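GTP cyclohydrolase 1 type 2 homolog (Escherichia coli, Escherichia coli O157:H7, PDB 1NMO) is of uncertain function but forms a ring-shaped hexamer with a two-metal site in each subunit and may help degrade radiation-damaged nucleotides. Local coordinates at residues 23-28 against 97-102; 64-69 against 80-85. All coordinates share one frame; numbering follows the deposited sequence.

Contact 1: 23-28 against 97-102; sequences APNGLQ and HLPLDA. With FE (Fe (III) ion), chain H.
The side-chain oxygen of Asn25 takes the backbone N-H of His97 in a short, nearly straight hydrogen bond: OD1 lies 2.5 Å from His97 N, with 172° at the hydrogen. The donor is tilted 30° from the carbonyl plane of the amide. With chi1 at -71°, Asn25 CG stands anti to its own carbonyl carbon, which carries the amide across to the start of helix 98-102. The other half of the amide is used too: Asn25 ND2 lies 3.5 Å from Pro99 CD, in the first turn of that helix. Asp21 ties the asparagine, the histidine ring and the beginning of the helix together, its OD2 accepting from both Asn25 ND2 and Leu98 N and its OD1 from His97 ND1. The amide is thus fixed in rotation by a bond at each end.

In the NIF3-family fold of this chain, residues 26-29 form an edge strand of the five-stranded mixed sheet, antiparallel to strand 92-95, and Gly26 pairs with Gly95 through the backbone. Gly26 adopts angles that would press a side chain against the carbonyl oxygen of Asn25. Asn25 therefore bridges from the residue just before strand 26-29 to the helix that follows its sheet neighbour, strand 92-95. Inside the first segment, Gln28 NE2 reaches back to Pro24 O at 2.9 Å.

The far end of the helix carries Asp101, whose OD2 binds an iron ion at 2.4 Å and whose OD1 is a longer ligand, 2.7 Å from that iron. A water binds the same iron at 2.4 Å. His63 and Glu219 also coordinate it, and Asn108 ND2 donates to Asp101 OD1, so that oxygen has a protein partner as well as the iron.

Contact 2: 64-69 against 80-85; sequences HGYFWK and RNRLKT. With FE (Fe (III) ion), chain G.
Tyr66 reaches from the loop after strand 59-62 to helix 78-88, where Arg82 and Leu83 receive its ring. Its CB sits over the centre of the Phe67 ring, 3.8 Å above the plane, and a chi1 of -49° turns the phenol away from its own carbonyl carbon toward the helix. Farther out, the CD2-CE2 side of the ring passes Leu83, with CE2 4.0 Å from Leu83 CD2 in an apolar contact. Across the ring, CE1 comes within 3.5 Å of Arg82 NH1; the ring and guanidinium planes are 29° apart. Near the tip, CZ lies 3.9 Å from Arg82 CD. Tyr66 OH rests 3.5 Å from Arg82 CB, against the aliphatic part of the arginine. The same hydroxyl hydrogen-bonds to Ala44 O.

Arg82 is extended from CG to NE, so its chain runs past the phenol and delivers NH2 to a salt bridge with Glu205 of a second subunit. At the start of the loop, His64 NE2 binds the other iron at 2.1 Å, alongside His215 and Glu219. The Tyr66 side chain also touches Leu49 of helix 46-54 and Leu86, farther along helix 78-88, while Leu83 and Phe67 lean on Val29 of strand 26-29.

How the contacts relate
From the N terminus the chain passes through 23-28 into edge strand 26-29, then runs through strand 37-41, helix 46-54 and strand 59-62 before reaching the metal-binding loop. Contact 2 closes a short loop, with ten residues between 64-69 and 80-85, the last two already in helix 78-88. Strand 92-95 follows, and contact 1 closes the larger loop at 97-102, with contact 2 nested inside it. The two also touch directly: Gln28 OE1 lies 2.7 Å from Tyr66 N, a probable hydrogen bond, and the His97 and Trp68 rings meet edge-to-face. Together they join the edge strand and metal-binding loop to helix 98-102 at the irons and to helix 78-88 farther out.

Contact 1: 23-28 against 97-102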
loop_
_atom_site.group_PDB
_atom_site.type_symbol
_atom_site.label_atom_id
_atom_site.label_comp_id
_atom_site.label_asym_id
_atom_site.label_seq_id
_atom_site.Cartn_x
_atom_site.Cartn_y
_atom_site.Cartn_z
ATOM N N ALA A 23 -18.330 39.189 -1.015
ATOM C CA ALA A 23 -19.301 38.749 -0.033
ATOM C C ALA A 23 -19.356 39.691 1.159
ATOM O O ALA A 23 -18.415 40.453 1.439
ATOM C CB ALA A 23 -19.011 37.295 0.397
ATOM N N PRO A 24 -20.492 39.705 1.856
ATOM C CA PRO A 24 -20.463 40.640 2.992
ATOM C C PRO A 24 -19.418 40.317 4.051
ATOM O O PRO A 24 -19.211 39.169 4.384
ATOM C CB PRO A 24 -21.870 40.541 3.574
ATOM C CG PRO A 24 -22.361 39.091 3.106
ATOM C CD PRO A 24 -21.830 39.084 1.672
ATOM N N ASN A 25 -18.764 41.340 4.583
ATOM C CA ASN A 25 -17.813 41.141 5.672
ATOM C C ASN A 25 -18.489 41.628 7.018
ATOM O O ASN A 25 -19.328 42.565 7.017
ATOM C CB ASN A 25 -16.494 41.874 5.349
ATOM C CG ASN A 25 -15.714 41.209 4.243
ATOM O OD1 ASN A 25 -15.377 39.980 4.340
ATOM N ND2 ASN A 25 -15.361 42.007 3.160
ATOM N N GLY A 26 -18.164 40.964 8.145
ATOM C CA GLY A 26 -18.748 41.346 9.430
ATOM C C GLY A 26 -19.654 40.257 9.997
ATOM O O GLY A 26 -19.368 39.054 9.797
ATOM N N LEU A 27 -20.752 40.654 10.669
ATOM C CA LEU A 27 -21.710 39.670 11.259
ATOM C C LEU A 27 -22.463 39.031 10.089
ATOM O O LEU A 27 -23.193 39.751 9.416
ATOM C CB LEU A 27 -22.787 40.393 12.064
ATOM C CG LEU A 27 -22.967 39.871 13.464
ATOM C CD1 LEU A 27 -24.308 40.308 13.968
ATOM C CD2 LEU A 27 -22.807 38.403 13.530
ATOM N N GLN A 28 -22.343 37.748 9.812
ATOM C CA GLN A 28 -23.154 37.291 8.689
ATOM C C GLN A 28 -24.419 36.577 9.187
ATOM O O GLN A 28 -25.412 36.463 8.466
ATOM C CB GLN A 28 -22.367 36.345 7.799
ATOM C CG GLN A 28 -21.084 36.977 7.234
ATOM C CD GLN A 28 -20.439 36.016 6.258
ATOM O OE1 GLN A 28 -20.825 34.834 6.194
ATOM N NE2 GLN A 28 -19.466 36.501 5.491
ATOM N N HIS A 97 -13.447 38.335 4.481
ATOM C CA HIS A 97 -12.753 37.801 3.314
ATOM C C HIS A 97 -11.561 38.715 2.911
ATOM O O HIS A 97 -10.556 38.719 3.624
ATOM C CB HIS A 97 -13.763 37.610 2.169
ATOM C CG HIS A 97 -13.228 36.871 0.982
ATOM N ND1 HIS A 97 -13.313 37.376 -0.306
ATOM C CD2 HIS A 97 -12.552 35.696 0.880
ATOM C CE1 HIS A 97 -12.703 36.552 -1.146
ATOM N NE2 HIS A 97 -12.234 35.524 -0.457
ATOM N N LEU A 98 -11.641 39.548 1.864
ATOM C CA LEU A 98 -10.416 40.284 1.473
ATOM C C LEU A 98 -9.706 41.058 2.573
ATOM O O LEU A 98 -8.429 41.056 2.672
ATOM C CB LEU A 98 -10.679 41.168 0.232
ATOM C CG LEU A 98 -11.168 40.261 -0.942
ATOM C CD1 LEU A 98 -11.470 41.088 -2.208
ATOM C CD2 LEU A 98 -10.132 39.215 -1.290
ATOM N N PRO A 99 -10.474 41.704 3.457
ATOM C CA PRO A 99 -9.734 42.434 4.498
ATOM C C PRO A 99 -8.795 41.519 5.263
ATOM O O PRO A 99 -7.682 41.933 5.704
ATOM C CB PRO A 99 -10.845 43.028 5.378
ATOM C CG PRO A 99 -11.987 43.237 4.360
ATOM C CD PRO A 99 -11.920 41.907 3.590
ATOM N N LEU A 100 -9.186 40.258 5.427
ATOM C CA LEU A 100 -8.303 39.334 6.200
ATOM C C LEU A 100 -7.156 38.779 5.333
ATOM O O LEU A 100 -6.260 38.109 5.827
ATOM C CB LEU A 100 -9.142 38.221 6.867
ATOM C CG LEU A 100 -8.466 37.428 8.015
ATOM C CD1 LEU A 100 -7.952 38.364 9.120
ATOM C CD2 LEU A 100 -9.588 36.601 8.657
ATOM N N ASP A 101 -7.190 39.041 4.037
ATOM C CA ASP A 101 -6.060 38.670 3.174
ATOM C C ASP A 101 -5.059 39.836 3.168
ATOM O O ASP A 101 -3.869 39.651 3.400
ATOM C CB ASP A 101 -6.514 38.401 1.705
ATOM C CG ASP A 101 -7.182 37.062 1.557
ATOM O OD1 ASP A 101 -6.611 36.097 2.116
ATOM O OD2 ASP A 101 -8.274 36.956 0.939
ATOM N N ALA A 102 -5.582 41.046 2.914
ATOM C CA ALA A 102 -4.769 42.265 2.811
ATOM C C ALA A 102 -4.158 42.917 4.066
ATOM O O ALA A 102 -3.071 43.439 3.987
ATOM C CB ALA A 102 -5.539 43.325 2.017
HETATM FE FE FE H . -8.175 34.543 0.600
HETATM O O HOH W 1 -7.071 35.193 -1.399
#

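Contact 2: 64-69 against 80-85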
loop_
_atom_site.group_PDB
_atom_site.type_symbol
_atom_site.label_atom_id
_atom_site.label_comp_id
_atom_site.label_asym_id
_atom_site.label_seq_id
_atom_site.Cartn_x
_atom_site.Cartn_y
_atom_site.Cartn_z
ATOM N N HIS A 64 -13.743 32.311 5.292
ATOM C CA HIS A 64 -14.771 31.987 4.284
ATOM C C HIS A 64 -16.148 31.666 4.913
ATOM O O HIS A 64 -16.421 30.545 5.392
ATOM C CB HIS A 64 -14.376 30.765 3.462
ATOM C CG HIS A 64 -13.097 30.907 2.714
ATOM N ND1 HIS A 64 -11.938 30.270 3.106
ATOM C CD2 HIS A 64 -12.792 31.592 1.585
ATOM C CE1 HIS A 64 -10.981 30.546 2.245
ATOM N NE2 HIS A 64 -11.470 31.342 1.313
ATOM N N GLY A 65 -17.044 32.647 4.898
ATOM C CA GLY A 65 -18.361 32.433 5.493
ATOM C C GLY A 65 -19.331 32.142 4.396
ATOM O O GLY A 65 -18.993 31.363 3.503
ATOM N N TYR A 66 -20.508 32.789 4.401
ATOM C CA TYR A 66 -21.534 32.470 3.376
ATOM C C TYR A 66 -21.976 33.656 2.502
ATOM O O TYR A 66 -21.352 34.718 2.490
ATOM C CB TYR A 66 -22.784 31.908 4.069
ATOM C CG TYR A 66 -22.549 30.796 5.078
ATOM C CD1 TYR A 66 -21.561 29.887 4.882
ATOM C CD2 TYR A 66 -23.334 30.667 6.257
ATOM C CE1 TYR A 66 -21.308 28.878 5.819
ATOM C CE2 TYR A 66 -23.084 29.637 7.196
ATOM C CZ TYR A 66 -22.047 28.758 6.955
ATOM O OH TYR A 66 -21.626 27.757 7.840
ATOM N N PHE A 67 -23.047 33.435 1.740
ATOM C CA PHE A 67 -23.667 34.505 0.930
ATOM C C PHE A 67 -22.765 35.120 -0.116
ATOM O O PHE A 67 -22.706 36.346 -0.227
ATOM C CB PHE A 67 -24.120 35.591 1.885
ATOM C CG PHE A 67 -24.849 35.036 3.080
ATOM C CD1 PHE A 67 -25.868 34.112 2.895
ATOM C CD2 PHE A 67 -24.522 35.415 4.360
ATOM C CE1 PHE A 67 -26.549 33.568 3.976
ATOM C CE2 PHE A 67 -25.184 34.894 5.426
ATOM C CZ PHE A 67 -26.217 33.953 5.218
ATOM N N TRP A 68 -22.018 34.267 -0.827
ATOM C CA TRP A 68 -21.127 34.692 -1.919
ATOM C C TRP A 68 -21.975 35.235 -3.097
ATOM O O TRP A 68 -23.091 34.721 -3.405
ATOM C CB TRP A 68 -20.279 33.508 -2.408
ATOM C CG TRP A 68 -19.328 33.056 -1.363
ATOM C CD1 TRP A 68 -19.594 32.129 -0.366
ATOM C CD2 TRP A 68 -18.051 33.676 -1.001
ATOM N NE1 TRP A 68 -18.576 32.160 0.603
ATOM C CE2 TRP A 68 -17.622 33.075 0.242
ATOM C CE3 TRP A 68 -17.230 34.675 -1.595
ATOM C CZ2 TRP A 68 -16.412 33.448 0.896
ATOM C CZ3 TRP A 68 -16.025 35.046 -0.937
ATOM C CH2 TRP A 68 -15.633 34.426 0.295
ATOM N N LYS A 69 -21.403 36.243 -3.760
ATOM C CA LYS A 69 -22.077 36.849 -4.858
ATOM C C LYS A 69 -22.377 35.808 -5.935
ATOM O O LYS A 69 -21.504 34.997 -6.374
ATOM C CB LYS A 69 -21.275 38.035 -5.441
ATOM C CG LYS A 69 -22.158 39.069 -6.193
ATOM C CD LYS A 69 -22.211 40.493 -5.482
ATOM C CE LYS A 69 -20.822 40.974 -4.935
ATOM N NZ LYS A 69 -19.771 41.355 -5.973
ATOM N N ARG A 80 -28.897 24.490 4.836
ATOM C CA ARG A 80 -29.908 24.359 5.866
ATOM C C ARG A 80 -29.276 23.765 7.075
ATOM O O ARG A 80 -29.677 24.076 8.191
ATOM C CB ARG A 80 -31.077 23.417 5.447
ATOM C CG ARG A 80 -31.786 22.689 6.654
ATOM C CD ARG A 80 -32.557 21.471 6.158
ATOM N NE ARG A 80 -33.085 20.419 7.102
ATOM C CZ ARG A 80 -33.908 20.615 8.151
ATOM N NH1 ARG A 80 -34.345 21.856 8.487
ATOM N NH2 ARG A 80 -34.329 19.563 8.847
ATOM N N ASN A 81 -28.303 22.887 6.867
ATOM C CA ASN A 81 -27.667 22.206 8.024
ATOM C C ASN A 81 -26.817 23.185 8.800
ATOM O O ASN A 81 -26.876 23.238 10.024
ATOM C CB ASN A 81 -26.790 21.066 7.566
ATOM C CG ASN A 81 -27.599 19.940 6.886
ATOM O OD1 ASN A 81 -28.768 19.695 7.226
ATOM N ND2 ASN A 81 -26.963 19.236 5.944
ATOM N N ARG A 82 -26.073 24.000 8.055
ATOM C CA ARG A 82 -25.187 24.949 8.645
ATOM C C ARG A 82 -25.911 26.067 9.364
ATOM O O ARG A 82 -25.508 26.502 10.446
ATOM C CB ARG A 82 -24.334 25.513 7.550
ATOM C CG ARG A 82 -23.384 24.597 7.009
ATOM C CD ARG A 82 -22.814 25.198 5.667
ATOM N NE ARG A 82 -21.700 24.304 5.304
ATOM C CZ ARG A 82 -20.652 24.650 4.600
ATOM N NH1 ARG A 82 -20.552 25.877 4.130
ATOM N NH2 ARG A 82 -19.668 23.765 4.432
ATOM N N LEU A 83 -26.976 26.572 8.730
ATOM C CA LEU A 83 -27.728 27.666 9.285
ATOM C C LEU A 83 -28.632 27.157 10.424
ATOM O O LEU A 83 -28.954 27.931 11.366
ATOM C CB LEU A 83 -28.558 28.347 8.171
ATOM C CG LEU A 83 -27.739 29.074 7.133
ATOM C CD1 LEU A 83 -28.574 29.577 6.005
ATOM C CD2 LEU A 83 -27.024 30.182 7.844
ATOM N N LYS A 84 -29.065 25.893 10.368
ATOM C CA LYS A 84 -29.890 25.411 11.457
ATOM C C LYS A 84 -28.929 25.321 12.602
ATOM O O LYS A 84 -29.237 25.723 13.720
ATOM C CB LYS A 84 -30.395 23.989 11.248
ATOM C CG LYS A 84 -31.299 23.501 12.434
ATOM C CD LYS A 84 -31.812 22.055 12.242
ATOM C CE LYS A 84 -32.617 21.575 13.455
ATOM N NZ LYS A 84 -33.002 20.078 13.330
ATOM N N THR A 85 -27.746 24.783 12.357
ATOM C CA THR A 85 -26.846 24.629 13.483
ATOM C C THR A 85 -26.535 25.989 14.169
ATOM O O THR A 85 -26.490 26.100 15.400
ATOM C CB THR A 85 -25.560 24.002 13.027
ATOM O OG1 THR A 85 -25.812 22.685 12.509
ATOM C CG2 THR A 85 -24.641 23.890 14.226
HETATM FE FE FE G . -9.652 31.762 0.276
#